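Local coordinates for periplasmic oligopeptide-binding protein (Burkholderia pseudomallei, PDB 3ZS6) that probably binds oligopeptides in the periplasm and hands them to an ABC transporter for uptake, at residues D84-W89 and L124-I129; E106-A111 and I134-E139; G250-P255 and V481-G486. One frame throughout, in Å; residues are numbered along the deposited sequence.

Contact 1: D84-W89 and L124-I129; sequences DFVYAW and LGIRAI
Ile126 lays its CD1 methyl over the indole of Trp89, the central event where helix 82-93 packs against strand 126-128, an outermost strand of an antiparallel sheet in this periplasmic-binding-protein fold. The two side chains cross at about a right angle, and the methyl sits over one face of the ring: CD1 lies 3.8 Å from the centroid of the six-membered ring, a CH-pi contact displaced toward the rim, where CE3 of Trp89 is the atom nearest to it. Ile126 reaches this far because its CG1 is anti to the backbone N (chi1 -178°) and the chain stays extended to CD1. The indole NE1 donates to Leu154 O, and Val136 of the neighbouring strand also touches the Trp89 side chain.

Helix and strand run nearly antiparallel, at 155°, with axes 7.9 Å apart, and no hydrogen bond joins them; the packing is apolar. One helical turn earlier than Trp89, Phe85 sends its ring away, toward Ile134 and Pro156, and meets the same CD1 with its backbone C and CB. Val86 covers the backbone instead: its CG2 lies 3.8 Å from Ala128 N and touches Ala128 CB. At the other end of the contact, Leu124 turns one branch to the helix, with CD2 3.8 Å from Trp89 CB and 3.5 Å from Trp89 O.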
ATOM      1  N   ASP A  84      14.969   4.845 -20.369  1.00 20.43           N
ATOM      2  CA  ASP A  84      14.663   5.371 -19.033  1.00 16.67           C
ATOM      3  C   ASP A  84      14.038   4.311 -18.128  1.00 19.34           C
ATOM      4  O   ASP A  84      14.281   4.292 -16.917  1.00 14.67           O
ATOM      5  CB  ASP A  84      13.757   6.601 -19.114  1.00 14.44           C
ATOM      6  CG  ASP A  84      14.439   7.784 -19.791  1.00 22.51           C
ATOM      7  OD1 ASP A  84      15.620   8.059 -19.474  1.00 25.66           O
ATOM      8  OD2 ASP A  84      13.794   8.431 -20.639  1.00 18.98           O
ATOM      9  N   PHE A  85      13.236   3.429 -18.716  1.00 14.25           N
ATOM     10  CA  PHE A  85      12.600   2.362 -17.947  1.00 13.62           C
ATOM     11  C   PHE A  85      13.580   1.225 -17.630  1.00 20.78           C
ATOM     12  O   PHE A  85      13.601   0.713 -16.508  1.00 17.41           O
ATOM     13  CB  PHE A  85      11.340   1.842 -18.655  1.00 12.26           C
ATOM     14  CG  PHE A  85      10.186   2.814 -18.617  1.00 19.75           C
ATOM     15  CD1 PHE A  85      10.051   3.794 -19.591  1.00 17.11           C
ATOM     16  CD2 PHE A  85       9.250   2.757 -17.590  1.00 19.71           C
ATOM     17  CE1 PHE A  85       8.991   4.699 -19.550  1.00 12.95           C
ATOM     18  CE2 PHE A  85       8.193   3.654 -17.536  1.00 14.52           C
ATOM     19  CZ  PHE A  85       8.064   4.626 -18.517  1.00 14.21           C
ATOM     20  N   VAL A  86      14.392   0.842 -18.612  1.00 16.00           N
ATOM     21  CA  VAL A  86      15.422  -0.166 -18.384  1.00 20.16           C
ATOM     22  C   VAL A  86      16.291   0.257 -17.190  1.00 21.35           C
ATOM     23  O   VAL A  86      16.522  -0.527 -16.264  1.00 20.28           O
ATOM     24  CB  VAL A  86      16.301  -0.399 -19.648  1.00 20.88           C
ATOM     25  CG1 VAL A  86      17.467  -1.331 -19.330  1.00 24.11           C
ATOM     26  CG2 VAL A  86      15.460  -0.968 -20.804  1.00 16.55           C
ATOM     27  N   TYR A  87      16.746   1.507 -17.214  1.00 18.38           N
ATOM     28  CA  TYR A  87      17.562   2.054 -16.132  1.00 19.34           C
ATOM     29  C   TYR A  87      16.840   2.021 -14.786  1.00 16.45           C
ATOM     30  O   TYR A  87      17.395   1.564 -13.784  1.00 16.85           O
ATOM     31  CB  TYR A  87      17.989   3.490 -16.454  1.00 18.41           C
ATOM     32  CG  TYR A  87      18.598   4.212 -15.276  1.00 23.83           C
ATOM     33  CD1 TYR A  87      19.918   3.971 -14.892  1.00 25.77           C
ATOM     34  CD2 TYR A  87      17.857   5.126 -14.537  1.00 20.13           C
ATOM     35  CE1 TYR A  87      20.481   4.626 -13.802  1.00 25.50           C
ATOM     36  CE2 TYR A  87      18.412   5.788 -13.454  1.00 19.94           C
ATOM     37  CZ  TYR A  87      19.726   5.531 -13.089  1.00 26.42           C
ATOM     38  OH  TYR A  87      20.280   6.184 -12.008  1.00 28.33           O
ATOM     39  N   ALA A  88      15.603   2.505 -14.771  1.00 15.77           N
ATOM     40  CA  ALA A  88      14.826   2.593 -13.539  1.00 21.24           C
ATOM     41  C   ALA A  88      14.619   1.231 -12.899  1.00 15.73           C
ATOM     42  O   ALA A  88      14.787   1.076 -11.692  1.00 13.51           O
ATOM     43  CB  ALA A  88      13.469   3.271 -13.799  1.00 16.63           C
ATOM     44  N   TRP A  89      14.244   0.248 -13.709  1.00 14.24           N
ATOM     45  CA  TRP A  89      13.944  -1.082 -13.187  1.00 14.04           C
ATOM     46  C   TRP A  89      15.202  -1.836 -12.743  1.00 17.39           C
ATOM     47  O   TRP A  89      15.187  -2.512 -11.712  1.00 18.54           O
ATOM     48  CB  TRP A  89      13.135  -1.908 -14.201  1.00 14.89           C
ATOM     49  CG  TRP A  89      11.746  -1.369 -14.427  1.00 12.40           C
ATOM     50  CD1 TRP A  89      11.291  -0.114 -14.117  1.00 10.34           C
ATOM     51  CD2 TRP A  89      10.632  -2.070 -14.998  1.00 13.60           C
ATOM     52  NE1 TRP A  89       9.965   0.011 -14.472  1.00 12.55           N
ATOM     53  CE2 TRP A  89       9.537  -1.175 -15.013  1.00 17.35           C
ATOM     54  CE3 TRP A  89      10.453  -3.365 -15.495  1.00 15.34           C
ATOM     55  CZ2 TRP A  89       8.280  -1.533 -15.522  1.00 17.30           C
ATOM     56  CZ3 TRP A  89       9.198  -3.720 -16.000  1.00 15.89           C
ATOM     57  CH2 TRP A  89       8.131  -2.809 -16.002  1.00 12.92           C
ATOM     58  N   LEU A 124      18.423  -8.224 -15.918  1.00 19.83           N
ATOM     59  CA  LEU A 124      16.976  -8.093 -15.730  1.00 19.98           C
ATOM     60  C   LEU A 124      16.208  -8.210 -17.051  1.00 24.61           C
ATOM     61  O   LEU A 124      16.604  -7.635 -18.072  1.00 20.19           O
ATOM     62  CB  LEU A 124      16.645  -6.762 -15.050  1.00 16.41           C
ATOM     63  CG  LEU A 124      15.208  -6.519 -14.582  1.00 15.72           C
ATOM     64  CD1 LEU A 124      14.784  -7.573 -13.555  1.00 15.24           C
ATOM     65  CD2 LEU A 124      15.084  -5.113 -13.988  1.00 13.30           C
ATOM     66  N   GLY A 125      15.094  -8.932 -17.019  1.00 22.15           N
ATOM     67  CA  GLY A 125      14.300  -9.157 -18.215  1.00 26.35           C
ATOM     68  C   GLY A 125      13.475  -7.981 -18.719  1.00 26.80           C
ATOM     69  O   GLY A 125      12.309  -8.150 -19.070  1.00 20.97           O
ATOM     70  N   ILE A 126      14.061  -6.786 -18.751  1.00 15.76           N
ATOM     71  CA  ILE A 126      13.447  -5.679 -19.471  1.00 17.76           C
ATOM     72  C   ILE A 126      14.406  -5.156 -20.536  1.00 24.02           C
ATOM     73  O   ILE A 126      15.578  -4.905 -20.255  1.00 25.64           O
ATOM     74  CB  ILE A 126      12.999  -4.519 -18.554  1.00 19.57           C
ATOM     75  CG1 ILE A 126      12.323  -3.423 -19.389  1.00 19.55           C
ATOM     76  CG2 ILE A 126      14.175  -3.947 -17.785  1.00 15.06           C
ATOM     77  CD1 ILE A 126      11.654  -2.329 -18.566  1.00 14.28           C
ATOM     78  N   ARG A 127      13.902  -4.987 -21.753  1.00 20.63           N
ATOM     79  CA  ARG A 127      14.760  -4.644 -22.886  1.00 22.29           C
ATOM     80  C   ARG A 127      14.176  -3.532 -23.762  1.00 22.19           C
ATOM     81  O   ARG A 127      12.978  -3.519 -24.060  1.00 17.68           O
ATOM     82  CB  ARG A 127      15.019  -5.898 -23.723  1.00 21.28           C
ATOM     83  CG  ARG A 127      15.947  -5.704 -24.901  1.00 37.60           C
ATOM     84  CD  ARG A 127      16.365  -7.052 -25.487  1.00 45.29           C
ATOM     85  NE  ARG A 127      15.265  -7.750 -26.150  1.00 48.74           N
ATOM     86  CZ  ARG A 127      15.113  -7.819 -27.472  1.00 50.68           C
ATOM     87  NH1 ARG A 127      15.990  -7.231 -28.279  1.00 46.73           N
ATOM     88  NH2 ARG A 127      14.084  -8.480 -27.990  1.00 45.54           N
ATOM     89  N   ALA A 128      15.032  -2.601 -24.170  1.00 20.69           N
ATOM     90  CA  ALA A 128      14.638  -1.600 -25.156  1.00 25.87           C
ATOM     91  C   ALA A 128      14.911  -2.114 -26.574  1.00 29.33           C
ATOM     92  O   ALA A 128      16.048  -2.079 -27.050  1.00 25.92           O
ATOM     93  CB  ALA A 128      15.368  -0.291 -24.908  1.00 24.44           C
ATOM     94  N   ILE A 129      13.871  -2.608 -27.239  1.00 28.75           N
ATOM     95  CA  ILE A 129      14.007  -3.065 -28.624  1.00 32.41           C
ATOM     96  C   ILE A 129      14.379  -1.886 -29.516  1.00 32.83           C
ATOM     97  O   ILE A 129      15.173  -2.011 -30.451  1.00 30.68           O
ATOM     98  CB  ILE A 129      12.711  -3.735 -29.122  1.00 31.66           C
ATOM     99  CG1 ILE A 129      12.457  -5.015 -28.325  1.00 34.54           C
ATOM    100  CG2 ILE A 129      12.786  -4.022 -30.631  1.00 34.71           C
ATOM    101  CD1 ILE A 129      11.175  -5.721 -28.685  1.00 39.64           C
TER

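Contact 2: E106-A111 and I134-E139; sequences EFVKNA and IEVKTE
Val108 and Thr138 face each other in a single beta bridge, CA to CA 4.2 Å, through which the irregular chain of 106-111 joins the chain just past strand 133-137. Two backbone hydrogen bonds frame the bridge: Glu139 N donates to Phe107 O at 2.9 Å, and Lys109 N to Lys137 O at 2.7 Å, each with an angle of 163° at the hydrogen. A type II turn begins at the bridge residue, running from Val108 to Ala111, and leads into helix 111-115.

The side chain that closes the contact is that of Glu139. Its CG is anti to the carbonyl carbon and its chain bends at chi2 (-79°), which turns CD, and with it the carboxylate, back over the turn. There Glu139 OE2 accepts from Asn110 N at 2.6 Å, the amide coming from above the carboxylate plane. Water 1 lies between the same oxygen and Glu106 O. The other oxygen, Glu139 OE1, rests against the aliphatic part of Lys109, 3.4 Å from Lys109 CD; the two side chains cross at about a right angle, and Lys109 NZ stays 5.0 Å from Glu139 OE1, too far for a salt bridge. The CB atoms of Lys109 and Lys137 meet. Val108 crosses Val136, with Val108 CG2 4.1 Å from Val136 CG1, close to Trp89 and Leu124.

Chemically, the contact joins backbone pairing to a carboxylate that grips the turn. With a backbone N-H donating to OE2, a water 2.9 Å from Glu139 OE2, and the lysine ammonium a few ångströms from OE1, the negative charge of Glu139 is probably stabilised, consistent with an ionised carboxylate.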
ATOM      1  N   GLU A 106       9.917  -8.019  -8.932  1.00 19.73           N
ATOM      2  CA  GLU A 106      10.232  -9.419  -8.684  1.00 26.75           C
ATOM      3  C   GLU A 106       9.635 -10.362  -9.732  1.00 24.74           C
ATOM      4  O   GLU A 106      10.156 -11.457  -9.948  1.00 24.57           O
ATOM      5  CB  GLU A 106       9.774  -9.821  -7.279  1.00 29.69           C
ATOM      6  CG  GLU A 106      10.720 -10.747  -6.545  1.00 39.49           C
ATOM      7  CD  GLU A 106      10.307 -10.955  -5.097  1.00 47.40           C
ATOM      8  OE1 GLU A 106      10.423 -10.000  -4.301  1.00 47.33           O
ATOM      9  OE2 GLU A 106       9.856 -12.070  -4.757  1.00 49.40           O
ATOM     10  N   PHE A 107       8.552  -9.944 -10.385  1.00 28.86           N
ATOM     11  CA  PHE A 107       7.928 -10.786 -11.409  1.00 37.79           C
ATOM     12  C   PHE A 107       8.774 -10.822 -12.683  1.00 36.45           C
ATOM     13  O   PHE A 107       8.626 -11.720 -13.514  1.00 37.15           O
ATOM     14  CB  PHE A 107       6.515 -10.302 -11.758  1.00 52.22           C
ATOM     15  CG  PHE A 107       5.525 -10.418 -10.634  1.00 63.51           C
ATOM     16  CD1 PHE A 107       5.932 -10.759  -9.355  1.00 72.62           C
ATOM     17  CD2 PHE A 107       4.176 -10.189 -10.864  1.00 65.97           C
ATOM     18  CE1 PHE A 107       5.011 -10.861  -8.322  1.00 75.48           C
ATOM     19  CE2 PHE A 107       3.251 -10.293  -9.839  1.00 69.79           C
ATOM     20  CZ  PHE A 107       3.669 -10.629  -8.566  1.00 73.61           C
ATOM     21  N   VAL A 108       9.655  -9.838 -12.837  1.00 27.50           N
ATOM     22  CA  VAL A 108      10.476  -9.749 -14.037  1.00 23.94           C
ATOM     23  C   VAL A 108      11.597 -10.789 -14.050  1.00 28.11           C
ATOM     24  O   VAL A 108      12.168 -11.127 -13.011  1.00 22.63           O
ATOM     25  CB  VAL A 108      11.048  -8.338 -14.227  1.00 20.71           C
ATOM     26  CG1 VAL A 108      11.842  -8.256 -15.523  1.00 16.38           C
ATOM     27  CG2 VAL A 108       9.915  -7.317 -14.230  1.00 19.65           C
ATOM     28  N   LYS A 109      11.897 -11.290 -15.246  1.00 26.00           N
ATOM     29  CA  LYS A 109      12.854 -12.368 -15.432  1.00 28.08           C
ATOM     30  C   LYS A 109      14.212 -12.034 -14.824  1.00 20.94           C
ATOM     31  O   LYS A 109      14.781 -10.970 -15.089  1.00 22.41           O
ATOM     32  CB  LYS A 109      12.992 -12.698 -16.923  1.00 31.58           C
ATOM     33  CG  LYS A 109      13.785 -13.953 -17.219  1.00 43.05           C
ATOM     34  CD  LYS A 109      13.187 -15.160 -16.508  1.00 54.72           C
ATOM     35  CE  LYS A 109      13.797 -16.462 -17.008  1.00 61.00           C
ATOM     36  NZ  LYS A 109      13.392 -16.752 -18.415  1.00 63.54           N
ATOM     37  N   ASN A 110      14.698 -12.939 -13.982  1.00 19.30           N
ATOM     38  CA  ASN A 110      15.991 -12.796 -13.322  1.00 21.25           C
ATOM     39  C   ASN A 110      16.011 -11.863 -12.108  1.00 22.13           C
ATOM     40  O   ASN A 110      17.019 -11.776 -11.415  1.00 24.68           O
ATOM     41  CB  ASN A 110      17.059 -12.360 -14.324  1.00 27.87           C
ATOM     42  CG  ASN A 110      17.427 -13.461 -15.298  1.00 37.50           C
ATOM     43  OD1 ASN A 110      17.240 -14.644 -15.018  1.00 33.60           O
ATOM     44  ND2 ASN A 110      17.957 -13.076 -16.448  1.00 34.78           N
ATOM     45  N   ALA A 111      14.909 -11.167 -11.854  1.00 20.94           N
ATOM     46  CA  ALA A 111      14.871 -10.205 -10.746  1.00 20.64           C
ATOM     47  C   ALA A 111      15.287 -10.812  -9.395  1.00 25.48           C
ATOM     48  O   ALA A 111      16.076 -10.212  -8.656  1.00 21.15           O
ATOM     49  CB  ALA A 111      13.495  -9.542 -10.642  1.00 16.15           C
ATOM     50  N   ILE A 134       9.309  -1.367 -25.607  1.00 20.05           N
ATOM     51  CA  ILE A 134       9.821  -2.102 -24.452  1.00 18.31           C
ATOM     52  C   ILE A 134       9.360  -3.557 -24.434  1.00 21.59           C
ATOM     53  O   ILE A 134       8.187  -3.852 -24.641  1.00 26.48           O
ATOM     54  CB  ILE A 134       9.406  -1.440 -23.136  1.00 22.71           C
ATOM     55  CG1 ILE A 134      10.165  -0.128 -22.953  1.00 22.79           C
ATOM     56  CG2 ILE A 134       9.656  -2.394 -21.956  1.00 22.36           C
ATOM     57  CD1 ILE A 134       9.676   0.702 -21.790  1.00 25.18           C
ATOM     58  N   GLU A 135      10.298  -4.463 -24.183  1.00 23.57           N
ATOM     59  CA  GLU A 135       9.965  -5.867 -23.993  1.00 22.05           C
ATOM     60  C   GLU A 135      10.228  -6.275 -22.541  1.00 24.36           C
ATOM     61  O   GLU A 135      11.330  -6.089 -22.029  1.00 22.98           O
ATOM     62  CB  GLU A 135      10.785  -6.746 -24.940  1.00 21.65           C
ATOM     63  CG  GLU A 135      10.553  -8.233 -24.736  1.00 33.63           C
ATOM     64  CD  GLU A 135      11.570  -9.087 -25.463  1.00 38.99           C
ATOM     65  OE1 GLU A 135      12.705  -9.217 -24.960  1.00 42.76           O
ATOM     66  OE2 GLU A 135      11.236  -9.624 -26.540  1.00 41.69           O
ATOM     67  N   VAL A 136       9.213  -6.825 -21.884  1.00 24.20           N
ATOM     68  CA  VAL A 136       9.383  -7.362 -20.537  1.00 24.15           C
ATOM     69  C   VAL A 136       9.138  -8.869 -20.500  1.00 23.94           C
ATOM     70  O   VAL A 136       8.071  -9.350 -20.898  1.00 26.32           O
ATOM     71  CB  VAL A 136       8.456  -6.664 -19.512  1.00 21.48           C
ATOM     72  CG1 VAL A 136       8.656  -7.260 -18.114  1.00 19.46           C
ATOM     73  CG2 VAL A 136       8.722  -5.173 -19.491  1.00 19.77           C
ATOM     74  N   LYS A 137      10.144  -9.608 -20.043  1.00 21.45           N
ATOM     75  CA  LYS A 137      10.016 -11.042 -19.813  1.00 27.22           C
ATOM     76  C   LYS A 137       9.743 -11.269 -18.333  1.00 30.86           C
ATOM     77  O   LYS A 137      10.435 -10.704 -17.489  1.00 36.07           O
ATOM     78  CB  LYS A 137      11.309 -11.763 -20.201  1.00 24.50           C
ATOM     79  CG  LYS A 137      11.686 -11.649 -21.674  1.00 36.53           C
ATOM     80  CD  LYS A 137      11.087 -12.781 -22.489  1.00 32.52           C
ATOM     81  CE  LYS A 137      11.559 -12.715 -23.929  1.00 35.56           C
ATOM     82  NZ  LYS A 137      10.988 -13.818 -24.739  1.00 37.92           N
ATOM     83  N   THR A 138       8.745 -12.090 -18.019  1.00 29.73           N
ATOM     84  CA  THR A 138       8.417 -12.409 -16.632  1.00 28.19           C
ATOM     85  C   THR A 138       8.802 -13.846 -16.310  1.00 32.18           C
ATOM     86  O   THR A 138       8.855 -14.690 -17.205  1.00 33.10           O
ATOM     87  CB  THR A 138       6.915 -12.220 -16.340  1.00 25.49           C
ATOM     88  OG1 THR A 138       6.147 -13.008 -17.258  1.00 26.24           O
ATOM     89  CG2 THR A 138       6.520 -10.755 -16.476  1.00 25.89           C
ATOM     90  N   GLU A 139       9.063 -14.117 -15.031  1.00 29.76           N
ATOM     91  CA  GLU A 139       9.469 -15.454 -14.579  1.00 32.01           C
ATOM     92  C   GLU A 139       8.378 -16.485 -14.826  1.00 25.31           C
ATOM     93  O   GLU A 139       8.658 -17.621 -15.183  1.00 32.44           O
ATOM     94  CB  GLU A 139       9.807 -15.436 -13.084  1.00 34.02           C
ATOM     95  CG  GLU A 139      11.042 -14.633 -12.722  1.00 39.24           C
ATOM     96  CD  GLU A 139      12.335 -15.377 -13.001  1.00 38.82           C
ATOM     97  OE1 GLU A 139      12.271 -16.514 -13.513  1.00 36.98           O
ATOM     98  OE2 GLU A 139      13.416 -14.824 -12.705  1.00 39.40           O
TER
HETATM   99  O   HOH W   1      12.466 -13.217 -10.454  1.00 29.11           O

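Contact 3: G250-P255 and V481-G486; sequences GKELRP and VKSYVG
Glu252 O is gripped by two donors that approach from opposite faces of its carbonyl plane. Val481 N reaches it at 2.9 Å across the contact, and the NE of Arg254, two residues farther along its own segment, comes in at 3.2 Å from well above that plane, although the oxygen lies in the plane of the guanidinium. Arg254 then continues to the segment 481-486: NH2 donates to Val481 O at 2.9 Å, again from above the carbonyl plane (59° out of it), with NE adding a weak bond to the same oxygen. The guanidinium also lies with one face over Val481 CB, and the two side chains cross at about a right angle. Water 5 ties NH2 to Ser483 O and Val485 O, within the turn 482-485.

The carboxylate of Glu252, less certain because the residue has two conformers, fastens the turn as well. In the conformer described, Ser483 OG donates to the anti lone pair of Glu252 OE2 at 3.0 Å, while OE1 is bound by Tyr226 OH and, through water 2, linked to Lys482 NZ, which itself bonds to Tyr226 O. The arrangement extends the margin of an antiparallel strand pair, 253-258 with 470-480: Arg254 holds the residue just before the type I turn and reaches the turn through water 5, while Glu252 meets Ser483 within it, in this periplasmic-binding-protein fold.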
ATOM      1  N   GLY A 250     -23.234  15.339   4.152  1.00 18.90           N
ATOM      2  CA  GLY A 250     -23.990  14.548   3.201  1.00 18.13           C
ATOM      3  C   GLY A 250     -23.139  13.799   2.192  1.00 18.74           C
ATOM      4  O   GLY A 250     -22.264  13.016   2.562  1.00 12.08           O
ATOM      5  N   LYS A 251     -23.395  14.058   0.914  1.00 12.88           N
ATOM      6  CA  LYS A 251     -22.766  13.317  -0.171  1.00 14.27           C
ATOM      7  C   LYS A 251     -21.298  13.669  -0.398  1.00 13.06           C
ATOM      8  O   LYS A 251     -20.616  13.000  -1.169  1.00 15.55           O
ATOM      9  CB  LYS A 251     -23.575  13.464  -1.473  1.00 15.82           C
ATOM     10  CG  LYS A 251     -24.971  12.822  -1.405  1.00 17.25           C
ATOM     11  CD  LYS A 251     -25.723  12.987  -2.733  1.00 15.94           C
ATOM     12  CE  LYS A 251     -27.236  12.827  -2.571  1.00 19.79           C
ATOM     13  NZ  LYS A 251     -27.968  13.212  -3.824  1.00 23.67           N
ATOM     14  N   GLU A 252     -20.810  14.720   0.252  0.80 11.38           N
ATOM     15  CA  GLU A 252     -19.369  14.977   0.253  0.80 14.43           C
ATOM     16  C   GLU A 252     -18.630  13.816   0.927  0.80 15.33           C
ATOM     17  O   GLU A 252     -17.445  13.565   0.665  0.80 14.77           O
ATOM     18  CB  GLU A 252     -19.042  16.313   0.936  0.80 11.15           C
ATOM     19  CG  GLU A 252     -19.680  17.509   0.232  0.80 16.47           C
ATOM     20  CD  GLU A 252     -19.309  18.843   0.845  0.80 14.23           C
ATOM     21  OE1 GLU A 252     -18.594  18.854   1.871  0.80 15.31           O
ATOM     22  OE2 GLU A 252     -19.732  19.885   0.296  0.80 15.15           O
ATOM     23  N   LEU A 253     -19.336  13.100   1.794  1.00 11.83           N
ATOM     24  CA  LEU A 253     -18.765  11.909   2.424  1.00 11.87           C
ATOM     25  C   LEU A 253     -18.817  10.789   1.390  1.00 15.67           C
ATOM     26  O   LEU A 253     -19.888  10.251   1.110  1.00 14.52           O
ATOM     27  CB  LEU A 253     -19.555  11.532   3.689  1.00 15.02           C
ATOM     28  CG  LEU A 253     -19.223  10.206   4.396  1.00 27.04           C
ATOM     29  CD1 LEU A 253     -17.744   9.973   4.431  1.00 27.12           C
ATOM     30  CD2 LEU A 253     -19.797  10.170   5.815  1.00 28.84           C
ATOM     31  N   ARG A 254     -17.667  10.469   0.799  1.00 15.82           N
ATOM     32  CA  ARG A 254     -17.613   9.482  -0.275  1.00 14.74           C
ATOM     33  C   ARG A 254     -17.383   8.097   0.321  1.00 18.15           C
ATOM     34  O   ARG A 254     -16.313   7.813   0.858  1.00 23.31           O
ATOM     35  CB  ARG A 254     -16.511   9.831  -1.275  1.00 10.51           C
ATOM     36  CG  ARG A 254     -16.445  11.310  -1.651  1.00 12.35           C
ATOM     37  CD  ARG A 254     -17.746  11.812  -2.316  1.00 10.76           C
ATOM     38  NE  ARG A 254     -17.664  13.252  -2.543  1.00 16.44           N
ATOM     39  CZ  ARG A 254     -17.675  13.838  -3.736  1.00 23.31           C
ATOM     40  NH1 ARG A 254     -17.802  13.115  -4.849  1.00 19.65           N
ATOM     41  NH2 ARG A 254     -17.567  15.157  -3.812  1.00 20.31           N
ATOM     42  N   PRO A 255     -18.395   7.230   0.226  1.00 18.58           N
ATOM     43  CA  PRO A 255     -18.401   5.969   0.969  1.00 23.34           C
ATOM     44  C   PRO A 255     -17.890   4.790   0.153  1.00 23.92           C
ATOM     45  O   PRO A 255     -17.897   4.836  -1.080  1.00 19.08           O
ATOM     46  CB  PRO A 255     -19.884   5.760   1.228  1.00 20.19           C
ATOM     47  CG  PRO A 255     -20.521   6.260  -0.054  1.00 23.81           C
ATOM     48  CD  PRO A 255     -19.653   7.428  -0.517  1.00 19.22           C
ATOM     49  N   VAL A 481     -14.825  14.884   0.364  1.00 10.36           N
ATOM     50  CA  VAL A 481     -14.345  15.561  -0.835  1.00  8.55           C
ATOM     51  C   VAL A 481     -15.406  16.594  -1.216  1.00 13.03           C
ATOM     52  O   VAL A 481     -16.587  16.265  -1.340  1.00 11.87           O
ATOM     53  CB  VAL A 481     -14.110  14.583  -1.999  1.00 11.48           C
ATOM     54  CG1 VAL A 481     -13.676  15.330  -3.257  1.00 11.30           C
ATOM     55  CG2 VAL A 481     -13.064  13.513  -1.614  1.00 10.94           C
ATOM     56  N   LYS A 482     -14.987  17.846  -1.373  1.00 12.76           N
ATOM     57  CA  LYS A 482     -15.919  18.955  -1.592  1.00 11.53           C
ATOM     58  C   LYS A 482     -16.823  18.723  -2.810  1.00 13.14           C
ATOM     59  O   LYS A 482     -16.424  18.070  -3.781  1.00 13.10           O
ATOM     60  CB  LYS A 482     -15.143  20.270  -1.736  1.00 11.92           C
ATOM     61  CG  LYS A 482     -14.368  20.676  -0.475  1.00 10.91           C
ATOM     62  CD  LYS A 482     -15.310  21.227   0.597  1.00 15.94           C
ATOM     63  CE  LYS A 482     -14.547  21.733   1.821  1.00 16.77           C
ATOM     64  NZ  LYS A 482     -15.455  22.441   2.776  1.00 14.13           N
ATOM     65  N   SER A 483     -18.045  19.248  -2.743  1.00 13.51           N
ATOM     66  CA  SER A 483     -19.016  19.103  -3.828  1.00 19.88           C
ATOM     67  C   SER A 483     -18.530  19.710  -5.142  1.00 19.73           C
ATOM     68  O   SER A 483     -18.970  19.300  -6.218  1.00 20.31           O
ATOM     69  CB  SER A 483     -20.365  19.723  -3.440  1.00 21.35           C
ATOM     70  OG  SER A 483     -20.915  19.036  -2.329  1.00 33.17           O
ATOM     71  N   TYR A 484     -17.639  20.696  -5.064  1.00 18.36           N
ATOM     72  CA  TYR A 484     -17.101  21.301  -6.288  1.00 19.10           C
ATOM     73  C   TYR A 484     -15.929  20.521  -6.911  1.00 21.77           C
ATOM     74  O   TYR A 484     -15.389  20.932  -7.940  1.00 17.25           O
ATOM     75  CB  TYR A 484     -16.705  22.761  -6.064  1.00 16.96           C
ATOM     76  CG  TYR A 484     -15.795  22.991  -4.876  1.00 20.28           C
ATOM     77  CD1 TYR A 484     -14.434  22.690  -4.942  1.00 17.97           C
ATOM     78  CD2 TYR A 484     -16.296  23.518  -3.689  1.00 19.36           C
ATOM     79  CE1 TYR A 484     -13.596  22.905  -3.847  1.00 15.56           C
ATOM     80  CE2 TYR A 484     -15.475  23.739  -2.599  1.00 17.90           C
ATOM     81  CZ  TYR A 484     -14.126  23.428  -2.679  1.00 17.38           C
ATOM     82  OH  TYR A 484     -13.315  23.655  -1.583  1.00 17.07           O
ATOM     83  N   VAL A 485     -15.528  19.411  -6.292  1.00 17.19           N
ATOM     84  CA  VAL A 485     -14.491  18.562  -6.888  1.00 13.61           C
ATOM     85  C   VAL A 485     -15.108  17.491  -7.780  1.00 13.71           C
ATOM     86  O   VAL A 485     -15.739  16.553  -7.290  1.00 21.18           O
ATOM     87  CB  VAL A 485     -13.583  17.886  -5.839  1.00 15.32           C
ATOM     88  CG1 VAL A 485     -12.570  16.932  -6.525  1.00 13.11           C
ATOM     89  CG2 VAL A 485     -12.851  18.930  -5.012  1.00 13.07           C
ATOM     90  N   GLY A 486     -14.921  17.629  -9.089  1.00 14.63           N
ATOM     91  CA  GLY A 486     -15.512  16.701 -10.050  1.00 19.70           C
ATOM     92  C   GLY A 486     -14.583  15.559 -10.444  1.00 23.28           C
ATOM     93  O   GLY A 486     -13.360  15.642 -10.259  1.00 17.81           O
TER
HETATM   94  O   HOH W   2     -18.136  21.316   2.945  1.00 17.22           O
HETATM   95  O   HOH W   3     -18.637  21.946  -0.951  1.00 30.94           O
HETATM   96  O   HOH W   4     -16.936  14.143  -7.977  1.00 23.90           O
HETATM   97  O   HOH W   5     -18.378  16.191  -6.209  1.00 31.54           O

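How the contacts relate
Contacts 1 and 2 form one neighbourhood, their centres 10 Å apart. Strands 126-128 and 133-137 follow each other in the chain and lie side by side in the same antiparallel sheet; Gly125 joins the two contacts, probably hydrogen-bonding to both Lys109 and Lys137, while Leu124 packs on Val108. Their segments alternate along the sequence, 84-89, 106-111, 124-129, 134-139, so helix, loop and the two strands at this side of the sheet are interlocked. Contact 3 stands apart: it opens only after both have closed, pairs segments 226 residues apart, and reaches other sheets, its centre 41 Å from each of the others. The protein thus combines local closure with a long-range one bringing a late segment back to strand 253-258.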